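Local atomic coordinates of arginine kinase (Anthopleura japonica, PDB entry 4RF6), a protein that catalyses the reversible transfer of a phosphoryl group from ATP to L-arginine, giving phosphoarginine and ADP. Residues T224-L229 / R236-E241; D169-Y174 / H219-T224; T130-A135 / T284-S289. All coordinates share one frame; numbering follows the deposited sequence.

Interaction 1 (T224-L229 / R236-E241)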
ATOM      1  N   THR A 224       0.320  11.652   0.875  1.00 22.33           N
ATOM      2  CA  THR A 224       1.645  11.232   0.455  1.00 21.13           C
ATOM      3  C   THR A 224       2.664  12.270   0.911  1.00 21.09           C
ATOM      4  O   THR A 224       3.843  12.224   0.540  1.00 19.06           O
ATOM      5  CB  THR A 224       1.699  11.055  -1.063  1.00 20.17           C
ATOM      6  OG1 THR A 224       1.304  12.278  -1.697  1.00 20.77           O
ATOM      7  CG2 THR A 224       0.753   9.932  -1.498  1.00 16.65           C
ATOM      8  N   PHE A 225       2.189  13.210   1.721  1.00 21.58           N
ATOM      9  CA  PHE A 225       3.021  14.270   2.259  1.00 19.13           C
ATOM     10  C   PHE A 225       2.524  14.588   3.656  1.00 22.24           C
ATOM     11  O   PHE A 225       1.326  14.819   3.854  1.00 20.86           O
ATOM     12  CB  PHE A 225       2.944  15.513   1.373  1.00 17.24           C
ATOM     13  CG  PHE A 225       3.710  16.684   1.913  1.00 19.14           C
ATOM     14  CD1 PHE A 225       5.088  16.758   1.755  1.00 18.46           C
ATOM     15  CD2 PHE A 225       3.055  17.705   2.586  1.00 18.67           C
ATOM     16  CE1 PHE A 225       5.803  17.831   2.259  1.00 20.26           C
ATOM     17  CE2 PHE A 225       3.758  18.783   3.091  1.00 19.64           C
ATOM     18  CZ  PHE A 225       5.135  18.847   2.930  1.00 21.39           C
ATOM     19  N   LEU A 226       3.438  14.586   4.624  1.00 22.66           N
ATOM     20  CA  LEU A 226       3.075  14.755   6.026  1.00 18.08           C
ATOM     21  C   LEU A 226       4.088  15.644   6.730  1.00 19.03           C
ATOM     22  O   LEU A 226       5.301  15.483   6.546  1.00 18.37           O
ATOM     23  CB  LEU A 226       3.018  13.389   6.716  1.00 20.65           C
ATOM     24  CG  LEU A 226       2.877  13.353   8.238  1.00 20.24           C
ATOM     25  CD1 LEU A 226       1.496  13.843   8.640  1.00 20.44           C
ATOM     26  CD2 LEU A 226       3.137  11.950   8.786  1.00 17.34           C
ATOM     27  N   VAL A 227       3.593  16.587   7.529  1.00 16.73           N
ATOM     28  CA  VAL A 227       4.460  17.447   8.328  1.00 17.40           C
ATOM     29  C   VAL A 227       4.093  17.331   9.807  1.00 18.95           C
ATOM     30  O   VAL A 227       2.926  17.478  10.173  1.00 18.47           O
ATOM     31  CB  VAL A 227       4.355  18.933   7.909  1.00 15.68           C
ATOM     32  CG1 VAL A 227       5.251  19.803   8.790  1.00 14.76           C
ATOM     33  CG2 VAL A 227       4.707  19.119   6.431  1.00 13.69           C
ATOM     34  N   TRP A 228       5.084  17.048  10.648  1.00 18.31           N
ATOM     35  CA  TRP A 228       4.910  17.194  12.088  1.00 18.86           C
ATOM     36  C   TRP A 228       5.498  18.527  12.500  1.00 16.93           C
ATOM     37  O   TRP A 228       6.649  18.845  12.183  1.00 17.83           O
ATOM     38  CB  TRP A 228       5.569  16.055  12.856  1.00 20.47           C
ATOM     39  CG  TRP A 228       4.779  14.790  12.798  1.00 23.41           C
ATOM     40  CD1 TRP A 228       3.601  14.585  12.129  1.00 25.00           C
ATOM     41  CD2 TRP A 228       5.100  13.538  13.423  1.00 24.72           C
ATOM     42  NE1 TRP A 228       3.173  13.291  12.305  1.00 21.67           N
ATOM     43  CE2 TRP A 228       4.082  12.625  13.099  1.00 23.19           C
ATOM     44  CE3 TRP A 228       6.162  13.103  14.232  1.00 23.72           C
ATOM     45  CZ2 TRP A 228       4.081  11.299  13.551  1.00 26.06           C
ATOM     46  CZ3 TRP A 228       6.163  11.786  14.683  1.00 23.15           C
ATOM     47  CH2 TRP A 228       5.133  10.903  14.340  1.00 25.10           C
ATOM     48  N   LEU A 229       4.696  19.317  13.195  1.00 17.83           N
ATOM     49  CA  LEU A 229       5.090  20.678  13.532  1.00 20.23           C
ATOM     50  C   LEU A 229       5.428  20.757  15.013  1.00 17.83           C
ATOM     51  O   LEU A 229       4.587  20.439  15.859  1.00 17.78           O
ATOM     52  CB  LEU A 229       3.948  21.629  13.178  1.00 21.81           C
ATOM     53  CG  LEU A 229       4.139  23.138  13.207  1.00 27.75           C
ATOM     54  CD1 LEU A 229       5.541  23.521  12.775  1.00 27.18           C
ATOM     55  CD2 LEU A 229       3.101  23.802  12.300  1.00 27.50           C
ATOM     56  N   ARG A 236       9.261  18.271  11.035  1.00 16.24           N
ATOM     57  CA  ARG A 236       9.596  16.957  10.517  1.00 18.59           C
ATOM     58  C   ARG A 236       8.744  16.766   9.270  1.00 20.79           C
ATOM     59  O   ARG A 236       7.518  16.648   9.350  1.00 23.21           O
ATOM     60  CB  ARG A 236       9.308  15.852  11.530  1.00 21.05           C
ATOM     61  CG  ARG A 236       9.830  14.496  11.061  1.00 28.92           C
ATOM     62  CD  ARG A 236       9.305  13.344  11.894  1.00 34.54           C
ATOM     63  NE  ARG A 236       9.901  13.305  13.226  1.00 39.79           N
ATOM     64  CZ  ARG A 236       9.871  12.239  14.020  1.00 42.51           C
ATOM     65  NH1 ARG A 236       9.283  11.123  13.606  1.00 43.55           N
ATOM     66  NH2 ARG A 236      10.434  12.281  15.224  1.00 40.43           N
ATOM     67  N   ILE A 237       9.400  16.754   8.116  1.00 21.37           N
ATOM     68  CA  ILE A 237       8.715  16.768   6.832  1.00 18.77           C
ATOM     69  C   ILE A 237       8.927  15.449   6.103  1.00 17.10           C
ATOM     70  O   ILE A 237      10.066  15.065   5.826  1.00 19.14           O
ATOM     71  CB  ILE A 237       9.240  17.915   5.966  1.00 21.20           C
ATOM     72  CG1 ILE A 237       9.184  19.229   6.749  1.00 22.90           C
ATOM     73  CG2 ILE A 237       8.448  18.011   4.677  1.00 22.05           C
ATOM     74  CD1 ILE A 237      10.109  20.327   6.211  1.00 22.92           C
ATOM     75  N   ILE A 238       7.827  14.765   5.788  1.00 14.80           N
ATOM     76  CA  ILE A 238       7.896  13.428   5.206  1.00 17.26           C
ATOM     77  C   ILE A 238       7.138  13.341   3.895  1.00 17.99           C
ATOM     78  O   ILE A 238       5.984  13.768   3.802  1.00 18.51           O
ATOM     79  CB  ILE A 238       7.312  12.369   6.170  1.00 19.38           C
ATOM     80  CG1 ILE A 238       7.937  12.503   7.558  1.00 21.22           C
ATOM     81  CG2 ILE A 238       7.506  10.959   5.619  1.00 18.88           C
ATOM     82  CD1 ILE A 238       6.927  12.430   8.691  1.00 24.23           C
ATOM     83  N   SER A 239       7.789  12.778   2.881  1.00 18.43           N
ATOM     84  CA  SER A 239       7.120  12.466   1.628  1.00 18.36           C
ATOM     85  C   SER A 239       7.161  10.953   1.474  1.00 18.88           C
ATOM     86  O   SER A 239       8.213  10.340   1.666  1.00 15.94           O
ATOM     87  CB  SER A 239       7.824  13.145   0.458  1.00 18.54           C
ATOM     88  OG  SER A 239       7.211  12.810  -0.769  1.00 19.55           O
ATOM     89  N   MET A 240       6.023  10.342   1.154  1.00 18.11           N
ATOM     90  CA  MET A 240       5.958   8.882   1.115  1.00 20.60           C
ATOM     91  C   MET A 240       4.818   8.363   0.257  1.00 20.44           C
ATOM     92  O   MET A 240       3.790   9.023   0.095  1.00 21.38           O
ATOM     93  CB  MET A 240       5.833   8.311   2.536  1.00 19.11           C
ATOM     94  CG  MET A 240       4.482   8.551   3.207  1.00 23.77           C
ATOM     95  SD  MET A 240       4.208  10.286   3.616  1.00 29.34           S
ATOM     96  CE  MET A 240       2.598  10.215   4.416  1.00 28.13           C
ATOM     97  N   GLU A 241       4.999   7.166  -0.284  1.00 19.25           N
ATOM     98  CA  GLU A 241       3.944   6.513  -1.039  1.00 18.84           C
ATOM     99  C   GLU A 241       4.299   5.041  -1.197  1.00 19.29           C
ATOM    100  O   GLU A 241       5.427   4.628  -0.911  1.00 17.89           O
ATOM    101  CB  GLU A 241       3.771   7.176  -2.408  1.00 22.68           C
ATOM    102  CG  GLU A 241       4.974   7.008  -3.335  1.00 24.90           C
ATOM    103  CD  GLU A 241       4.937   7.958  -4.518  1.00 28.88           C
ATOM    104  OE1 GLU A 241       5.358   7.554  -5.625  1.00 29.64           O
ATOM    105  OE2 GLU A 241       4.505   9.117  -4.330  1.00 28.63           O
TER
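Arg-236 lies alongside Trp-228, and both side chains point the same way from one face of a two-stranded antiparallel pairing. The arginine starts with CG anti to the backbone N (chi1 -172°), and its CB rests 4.0 Å from CB of Trp-228. The chain runs straight to CD, which lies beside CE3 of the indole. A bend at chi3 (-72°) then turns the guanidinium against the six-membered ring. NE and CZ stay near CE3, and NH1 comes to 3.4 Å from CZ3 of Trp-228. Ring and guanidinium planes are 32° apart, with CE3 over one guanidinium face, toward its rim. Arg-236 NH2 makes a salt bridge to Glu-231, and Trp-228 NE1 hydrogen-bonds to the carbonyl O of Phe-193.

The same face carries Leu-226 and Ile-238, whose CD2 and CD1 meet at 3.8 Å. CE of Met-240 reaches CB of Leu-226. On the other face, Ile-237 CG2 packs 3.6 Å from CE1 of Phe-225, and helix 246-264 lies over this side. Two reciprocal backbone pairs, Leu-226 with Ile-238 and Trp-228 with Arg-236, fix the register. Met-240 N adds a 2.9 Å bond to Thr-224 O. The arrangement is a beta hairpin in the antiparallel sheet of the phosphagen kinase catalytic domain. Its Arg-236 is a predicted ATP-binding residue.

Interaction 2 (D169-Y174 / H219-T224)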
ATOM      1  N   ASP A 169      -0.780  18.748  -5.750  1.00 31.27           N
ATOM      2  CA  ASP A 169      -0.719  17.529  -4.950  1.00 31.50           C
ATOM      3  C   ASP A 169      -0.282  17.796  -3.511  1.00 30.07           C
ATOM      4  O   ASP A 169      -0.472  16.945  -2.639  1.00 31.23           O
ATOM      5  CB  ASP A 169       0.189  16.484  -5.608  1.00 35.92           C
ATOM      6  CG  ASP A 169       1.646  16.898  -5.620  1.00 41.14           C
ATOM      7  OD1 ASP A 169       1.922  18.116  -5.598  1.00 44.20           O
ATOM      8  OD2 ASP A 169       2.517  16.004  -5.663  1.00 44.73           O
ATOM      9  N   LEU A 170       0.305  18.967  -3.264  1.00 28.62           N
ATOM     10  CA  LEU A 170       0.737  19.336  -1.914  1.00 28.89           C
ATOM     11  C   LEU A 170      -0.385  19.993  -1.104  1.00 27.59           C
ATOM     12  O   LEU A 170      -0.264  20.181   0.112  1.00 22.76           O
ATOM     13  CB  LEU A 170       1.970  20.248  -1.962  1.00 29.95           C
ATOM     14  CG  LEU A 170       3.306  19.549  -2.230  1.00 30.55           C
ATOM     15  CD1 LEU A 170       4.434  20.549  -2.374  1.00 30.73           C
ATOM     16  CD2 LEU A 170       3.625  18.560  -1.120  1.00 27.72           C
ATOM     17  N   ALA A 171      -1.476  20.339  -1.785  1.00 30.11           N
ATOM     18  CA  ALA A 171      -2.638  20.922  -1.114  1.00 29.87           C
ATOM     19  C   ALA A 171      -3.204  19.949  -0.092  1.00 27.01           C
ATOM     20  O   ALA A 171      -3.273  18.739  -0.340  1.00 26.24           O
ATOM     21  CB  ALA A 171      -3.709  21.315  -2.118  1.00 28.04           C
ATOM     22  N   GLY A 172      -3.621  20.486   1.051  1.00 26.03           N
ATOM     23  CA  GLY A 172      -4.133  19.675   2.139  1.00 25.30           C
ATOM     24  C   GLY A 172      -4.588  20.532   3.304  1.00 28.63           C
ATOM     25  O   GLY A 172      -4.905  21.710   3.125  1.00 30.28           O
ATOM     26  N   LYS A 173      -4.603  19.950   4.502  1.00 27.62           N
ATOM     27  CA  LYS A 173      -5.206  20.597   5.668  1.00 30.69           C
ATOM     28  C   LYS A 173      -4.281  20.538   6.885  1.00 28.70           C
ATOM     29  O   LYS A 173      -3.493  19.596   7.032  1.00 27.47           O
ATOM     30  CB  LYS A 173      -6.557  19.933   5.973  1.00 40.60           C
ATOM     31  CG  LYS A 173      -7.082  20.083   7.405  1.00 49.06           C
ATOM     32  CD  LYS A 173      -7.863  21.376   7.616  1.00 54.18           C
ATOM     33  CE  LYS A 173      -8.933  21.209   8.694  1.00 56.45           C
ATOM     34  NZ  LYS A 173      -8.362  20.863  10.029  1.00 58.21           N
ATOM     35  N   TYR A 174      -4.368  21.550   7.746  1.00 25.97           N
ATOM     36  CA  TYR A 174      -3.609  21.565   8.992  1.00 24.77           C
ATOM     37  C   TYR A 174      -4.498  21.240  10.193  1.00 25.03           C
ATOM     38  O   TYR A 174      -5.643  21.701  10.270  1.00 25.19           O
ATOM     39  CB  TYR A 174      -2.934  22.924   9.187  1.00 24.66           C
ATOM     40  CG  TYR A 174      -2.217  23.045  10.510  1.00 24.73           C
ATOM     41  CD1 TYR A 174      -1.033  22.359  10.740  1.00 24.03           C
ATOM     42  CD2 TYR A 174      -2.729  23.839  11.529  1.00 24.60           C
ATOM     43  CE1 TYR A 174      -0.373  22.457  11.944  1.00 24.31           C
ATOM     44  CE2 TYR A 174      -2.077  23.946  12.744  1.00 24.22           C
ATOM     45  CZ  TYR A 174      -0.895  23.253  12.944  1.00 25.72           C
ATOM     46  OH  TYR A 174      -0.232  23.350  14.145  1.00 26.81           O
ATOM     47  N   HIS A 219      -1.149  17.299   6.365  1.00 19.03           N
ATOM     48  CA  HIS A 219      -0.964  16.308   5.308  1.00 20.99           C
ATOM     49  C   HIS A 219      -1.696  16.720   4.037  1.00 23.80           C
ATOM     50  O   HIS A 219      -2.722  17.406   4.097  1.00 24.15           O
ATOM     51  CB  HIS A 219      -1.397  14.909   5.771  1.00 16.43           C
ATOM     52  CG  HIS A 219      -2.876  14.756   5.950  1.00 21.46           C
ATOM     53  ND1 HIS A 219      -3.751  14.664   4.889  1.00 21.65           N
ATOM     54  CD2 HIS A 219      -3.633  14.663   7.071  1.00 23.61           C
ATOM     55  CE1 HIS A 219      -4.985  14.528   5.348  1.00 22.05           C
ATOM     56  NE2 HIS A 219      -4.939  14.527   6.668  1.00 24.02           N
ATOM     57  N   ASN A 220      -1.163  16.327   2.886  1.00 23.60           N
ATOM     58  CA  ASN A 220      -1.848  16.610   1.628  1.00 26.01           C
ATOM     59  C   ASN A 220      -3.044  15.677   1.450  1.00 26.23           C
ATOM     60  O   ASN A 220      -3.174  14.681   2.174  1.00 21.85           O
ATOM     61  CB  ASN A 220      -0.893  16.529   0.433  1.00 27.26           C
ATOM     62  CG  ASN A 220      -0.335  15.133   0.214  1.00 26.90           C
ATOM     63  OD1 ASN A 220      -0.465  14.258   1.070  1.00 24.57           O
ATOM     64  ND2 ASN A 220       0.306  14.923  -0.939  1.00 22.66           N
ATOM     65  N   ASN A 221      -3.920  15.994   0.500  1.00 25.64           N
ATOM     66  CA  ASN A 221      -5.119  15.190   0.305  1.00 26.54           C
ATOM     67  C   ASN A 221      -4.816  13.745  -0.115  1.00 23.89           C
ATOM     68  O   ASN A 221      -5.500  12.817   0.323  1.00 23.93           O
ATOM     69  CB  ASN A 221      -6.084  15.872  -0.674  1.00 29.49           C
ATOM     70  CG  ASN A 221      -6.500  17.256  -0.209  1.00 34.29           C
ATOM     71  OD1 ASN A 221      -7.129  17.407   0.837  1.00 33.32           O
ATOM     72  ND2 ASN A 221      -6.143  18.275  -0.985  1.00 38.05           N
ATOM     73  N   ASP A 222      -3.780  13.563  -0.934  1.00 24.84           N
ATOM     74  CA  ASP A 222      -3.343  12.227  -1.349  1.00 27.57           C
ATOM     75  C   ASP A 222      -2.738  11.426  -0.203  1.00 24.80           C
ATOM     76  O   ASP A 222      -2.521  10.218  -0.340  1.00 23.44           O
ATOM     77  CB  ASP A 222      -2.302  12.314  -2.466  1.00 31.79           C
ATOM     78  CG  ASP A 222      -2.867  12.870  -3.749  1.00 35.19           C
ATOM     79  OD1 ASP A 222      -4.086  12.721  -3.965  1.00 36.52           O
ATOM     80  OD2 ASP A 222      -2.086  13.449  -4.536  1.00 35.83           O
ATOM     81  N   LYS A 223      -2.450  12.105   0.905  1.00 22.21           N
ATOM     82  CA  LYS A 223      -1.777  11.498   2.059  1.00 24.30           C
ATOM     83  C   LYS A 223      -0.430  10.895   1.664  1.00 23.87           C
ATOM     84  O   LYS A 223      -0.079   9.782   2.057  1.00 23.95           O
ATOM     85  CB  LYS A 223      -2.668  10.462   2.745  1.00 26.48           C
ATOM     86  CG  LYS A 223      -3.985  11.041   3.253  1.00 30.52           C
ATOM     87  CD  LYS A 223      -4.782  10.005   4.043  1.00 35.31           C
ATOM     88  CE  LYS A 223      -6.120  10.585   4.503  1.00 38.92           C
ATOM     89  NZ  LYS A 223      -6.924   9.623   5.312  1.00 40.28           N
ATOM     90  N   THR A 224       0.320  11.652   0.875  1.00 22.33           N
ATOM     91  CA  THR A 224       1.645  11.232   0.455  1.00 21.13           C
ATOM     92  C   THR A 224       2.664  12.270   0.911  1.00 21.09           C
ATOM     93  O   THR A 224       3.843  12.224   0.540  1.00 19.06           O
ATOM     94  CB  THR A 224       1.699  11.055  -1.063  1.00 20.17           C
ATOM     95  OG1 THR A 224       1.304  12.278  -1.697  1.00 20.77           O
ATOM     96  CG2 THR A 224       0.753   9.932  -1.498  1.00 16.65           C
TER
HETATM   97  O   HOH W   1      -2.597  15.800  -2.615  1.00 41.28           O
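Gly-172 and Asn-220 face each other as an antiparallel non-hydrogen-bonded pair, their CA atoms only 3.9 Å apart. This pairing ties outermost strand 172-176 to strand 216-220 in the antiparallel sheet of the catalytic domain. The glycine has no side chain, which lets the backbones come this close; a CB there would run into His-219 O. On one side of the pair, Lys-173 N bonds to His-219 O, and the return bond from His-219 N is weak. On the other, Asn-221 N donates to Ala-171 O at 2.9 Å.

Asn-220 then begins a type I beta turn that ends at Lys-223. Its CG sits between the backbone N and the carbonyl carbon (chi1 64°), which folds the amide back over the turn. ND2 donates two hydrogen bonds. One, of 2.8 Å, goes to Asp-169 O across the contact; the other is nearly straight, 173°, and reaches Thr-224 OG1 in the amide plane. OD1 takes the N-H of Thr-224 on a lone pair. Both ends of the amide are thus held, and its rotation is fixed. The Asp-169 carboxylate makes a salt bridge to Arg-255 of helix 246-264. Asn-220 O accepts twice, from opposite faces of its carbonyl plane: from Lys-223 N at 3.0 Å and from His-219 ND1 at 2.8 Å.

Interaction 3 (T130-A135 / T284-S289)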
ATOM      1  N   THR A 130       8.262   3.624  -0.446  1.00 18.81           N
ATOM      2  CA  THR A 130       9.372   4.562  -0.476  1.00 18.79           C
ATOM      3  C   THR A 130       9.025   5.745   0.427  1.00 20.47           C
ATOM      4  O   THR A 130       7.879   6.211   0.430  1.00 20.82           O
ATOM      5  CB  THR A 130       9.632   5.042  -1.916  1.00 21.95           C
ATOM      6  OG1 THR A 130      10.038   3.928  -2.725  1.00 19.04           O
ATOM      7  CG2 THR A 130      10.723   6.108  -1.949  1.00 22.09           C
ATOM      8  N   ARG A 131      10.002   6.215   1.197  1.00 17.08           N
ATOM      9  CA  ARG A 131       9.766   7.257   2.196  1.00 20.54           C
ATOM     10  C   ARG A 131      11.009   8.123   2.350  1.00 21.60           C
ATOM     11  O   ARG A 131      12.123   7.603   2.449  1.00 18.09           O
ATOM     12  CB  ARG A 131       9.412   6.608   3.545  1.00 22.68           C
ATOM     13  CG  ARG A 131       9.121   7.573   4.686  1.00 26.69           C
ATOM     14  CD  ARG A 131       8.797   6.792   5.962  1.00 29.72           C
ATOM     15  NE  ARG A 131       8.497   7.648   7.112  1.00 35.35           N
ATOM     16  CZ  ARG A 131       9.408   8.145   7.950  1.00 33.43           C
ATOM     17  NH1 ARG A 131       9.025   8.902   8.964  1.00 30.67           N
ATOM     18  NH2 ARG A 131      10.699   7.894   7.777  1.00 35.53           N
ATOM     19  N   ILE A 132      10.827   9.441   2.346  1.00 19.94           N
ATOM     20  CA  ILE A 132      11.932  10.352   2.622  1.00 20.59           C
ATOM     21  C   ILE A 132      11.495  11.396   3.642  1.00 19.57           C
ATOM     22  O   ILE A 132      10.450  12.042   3.493  1.00 19.24           O
ATOM     23  CB  ILE A 132      12.477  11.039   1.350  1.00 20.44           C
ATOM     24  CG1 ILE A 132      12.792  10.005   0.266  1.00 17.14           C
ATOM     25  CG2 ILE A 132      13.726  11.844   1.684  1.00 19.43           C
ATOM     26  CD1 ILE A 132      13.328  10.602  -1.029  1.00 17.19           C
ATOM     27  N   ARG A 133      12.299  11.540   4.686  1.00 17.84           N
ATOM     28  CA  ARG A 133      12.004  12.449   5.784  0.58 20.43           C
ATOM     29  C   ARG A 133      13.184  13.379   6.013  1.00 19.91           C
ATOM     30  O   ARG A 133      14.327  12.954   5.913  1.00 21.21           O
ATOM     31  CB  ARG A 133      11.748  11.638   7.051  0.58 22.06           C
ATOM     32  CG  ARG A 133      11.638  12.454   8.325  0.58 24.25           C
ATOM     33  CD  ARG A 133      12.458  11.815   9.434  0.58 27.26           C
ATOM     34  NE  ARG A 133      13.715  12.518   9.678  0.58 25.44           N
ATOM     35  CZ  ARG A 133      14.751  12.002  10.335  0.58 22.12           C
ATOM     36  NH1 ARG A 133      15.849  12.723  10.510  0.58 16.34           N
ATOM     37  NH2 ARG A 133      14.695  10.765  10.807  0.58 22.25           N
ATOM     38  N   VAL A 134      12.905  14.649   6.304  1.00 16.65           N
ATOM     39  CA  VAL A 134      13.945  15.594   6.699  1.00 18.52           C
ATOM     40  C   VAL A 134      13.490  16.391   7.917  1.00 19.79           C
ATOM     41  O   VAL A 134      12.304  16.686   8.079  1.00 20.56           O
ATOM     42  CB  VAL A 134      14.352  16.569   5.567  1.00 21.20           C
ATOM     43  CG1 VAL A 134      15.122  15.839   4.471  1.00 20.68           C
ATOM     44  CG2 VAL A 134      13.125  17.271   4.999  1.00 20.71           C
ATOM     45  N   ALA A 135      14.447  16.716   8.779  1.00 18.57           N
ATOM     46  CA  ALA A 135      14.198  17.574   9.928  1.00 18.50           C
ATOM     47  C   ALA A 135      14.740  18.962   9.610  1.00 17.98           C
ATOM     48  O   ALA A 135      15.817  19.085   9.028  1.00 16.22           O
ATOM     49  CB  ALA A 135      14.885  17.016  11.152  1.00 19.99           C
ATOM     50  N   THR A 284      22.061  16.579   6.376  1.00 20.77           N
ATOM     51  CA  THR A 284      20.872  16.497   5.537  1.00 21.71           C
ATOM     52  C   THR A 284      19.630  16.425   6.405  1.00 22.38           C
ATOM     53  O   THR A 284      18.532  16.775   5.964  1.00 21.97           O
ATOM     54  CB  THR A 284      20.882  15.243   4.676  1.00 22.49           C
ATOM     55  OG1 THR A 284      20.945  14.085   5.524  1.00 19.02           O
ATOM     56  CG2 THR A 284      22.069  15.259   3.716  1.00 24.43           C
ATOM     57  N   GLY A 285      19.801  15.943   7.635  1.00 19.52           N
ATOM     58  CA  GLY A 285      18.677  15.720   8.522  1.00 20.98           C
ATOM     59  C   GLY A 285      17.724  14.686   7.965  1.00 21.22           C
ATOM     60  O   GLY A 285      16.549  14.652   8.335  1.00 19.52           O
ATOM     61  N   MET A 286      18.236  13.831   7.081  1.00 18.12           N
ATOM     62  CA  MET A 286      17.376  12.971   6.274  1.00 19.24           C
ATOM     63  C   MET A 286      17.390  11.508   6.696  1.00 20.85           C
ATOM     64  O   MET A 286      18.450  10.951   6.985  1.00 22.17           O
ATOM     65  CB  MET A 286      17.785  13.069   4.796  1.00 17.87           C
ATOM     66  CG  MET A 286      17.029  12.119   3.860  1.00 16.52           C
ATOM     67  SD  MET A 286      17.584  12.257   2.156  1.00 25.55           S
ATOM     68  CE  MET A 286      17.074  13.932   1.791  1.00 22.65           C
ATOM     69  N   ARG A 287      16.211  10.892   6.740  1.00 21.86           N
ATOM     70  CA  ARG A 287      16.130   9.433   6.677  1.00 25.12           C
ATOM     71  C   ARG A 287      15.330   9.017   5.448  1.00 23.89           C
ATOM     72  O   ARG A 287      14.131   9.296   5.346  1.00 22.47           O
ATOM     73  CB  ARG A 287      15.509   8.807   7.928  1.00 30.67           C
ATOM     74  CG  ARG A 287      15.554   7.271   7.877  1.00 38.74           C
ATOM     75  CD  ARG A 287      14.822   6.588   9.030  1.00 44.94           C
ATOM     76  NE  ARG A 287      14.907   5.131   8.918  1.00 48.24           N
ATOM     77  CZ  ARG A 287      13.927   4.347   8.472  1.00 51.35           C
ATOM     78  NH1 ARG A 287      14.106   3.033   8.401  1.00 49.34           N
ATOM     79  NH2 ARG A 287      12.765   4.872   8.101  1.00 53.69           N
ATOM     80  N   ALA A 288      16.010   8.355   4.515  1.00 23.48           N
ATOM     81  CA  ALA A 288      15.381   7.795   3.324  1.00 24.42           C
ATOM     82  C   ALA A 288      15.223   6.298   3.547  1.00 24.95           C
ATOM     83  O   ALA A 288      16.138   5.646   4.058  1.00 26.11           O
ATOM     84  CB  ALA A 288      16.246   8.060   2.100  1.00 22.20           C
ATOM     85  N   SER A 289      14.081   5.741   3.159  1.00 20.06           N
ATOM     86  CA  SER A 289      13.786   4.333   3.427  0.62 19.42           C
ATOM     87  C   SER A 289      12.961   3.684   2.315  1.00 21.62           C
ATOM     88  O   SER A 289      11.927   4.226   1.917  1.00 23.09           O
ATOM     89  CB  SER A 289      13.049   4.204   4.762  0.62 17.87           C
ATOM     90  OG  SER A 289      12.410   2.947   4.887  0.62 20.00           O
TER
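Strands 130-135 and 286-289 run antiparallel, 174° between their directions, with their axes 4.6 Å apart. Arg-131 with Ser-289 and Arg-133 with Arg-287 are hydrogen-bonded pairs, each joined by two backbone bonds. Ile-132 with Ala-288 and Val-134 with Met-286 are the non-hydrogen-bonded pairs between and beyond them. Gly-285, just before the second strand, has a positive phi, and a CB there would run into Ala-135 O. Its own carbonyl O accepts from Ala-135 N at 3.0 Å. Thr-284 OG1 accepts from Met-286 N, forming an ST turn at the entry to the strand.

This pairing lies inside the eight-stranded sheet of the phosphagen kinase catalytic domain. Three arginines, predicted to bind ATP, stand on one face of it. Arg-133 was modelled in two conformers. In the one described here, bends at chi2 and chi3 swing its guanidinium back over the neighbouring strand. Arg-287 N then lies beneath the centre of that group, and NH2 of Arg-133 touches CB of Arg-287 at 3.6 Å. In that conformer NH1 of Arg-133 hydrogen-bonds to Asn-281 and to Gly-285 O, meeting the latter from the opposite face of the carbonyl plane to Ala-135 N. Arg-131 and Arg-287 have extended chains that cross at about a right angle. Their NH2 atoms come to 3.7 Å, with that of Arg-131 at the edge of the Arg-287 guanidinium, in its plane. These like charges would probably repel; Asp-333 makes a salt bridge to Arg-287. Such a cluster of positive charge is consistent with binding the phosphates of a nucleotide.

The opposite face is apolar. Met-286 extends to SD and then turns at chi3 (-65°), laying CE 3.8 Å from Val-134 CG1 and 3.9 Å from Ile-132 CG2. Helix 344-370 packs on Ile-132 and Met-286.

All three contacts belong to one antiparallel sheet in the first of the two tandem repeats. Counted from its 172-176 edge, the first six strands are 172-176, 216-220, 225-229, 235-242, 127-136 and 286-293, so interactions 2, 1 and 3 follow in that order. Centres of interactions 1 and 2 are about 9 Å apart and the two share Thr-224; those of 1 and 3 are about 10 Å apart. Interactions 2 and 3 do not touch, their centres lying about 18 Å apart. Along the chain, interaction 3 closes a long loop that holds interaction 2 and then interaction 1. Distant sequence thus brings Arg-236 beside Arg-133, both in the predicted ATP site, while interaction 2 lies toward the sheet margin.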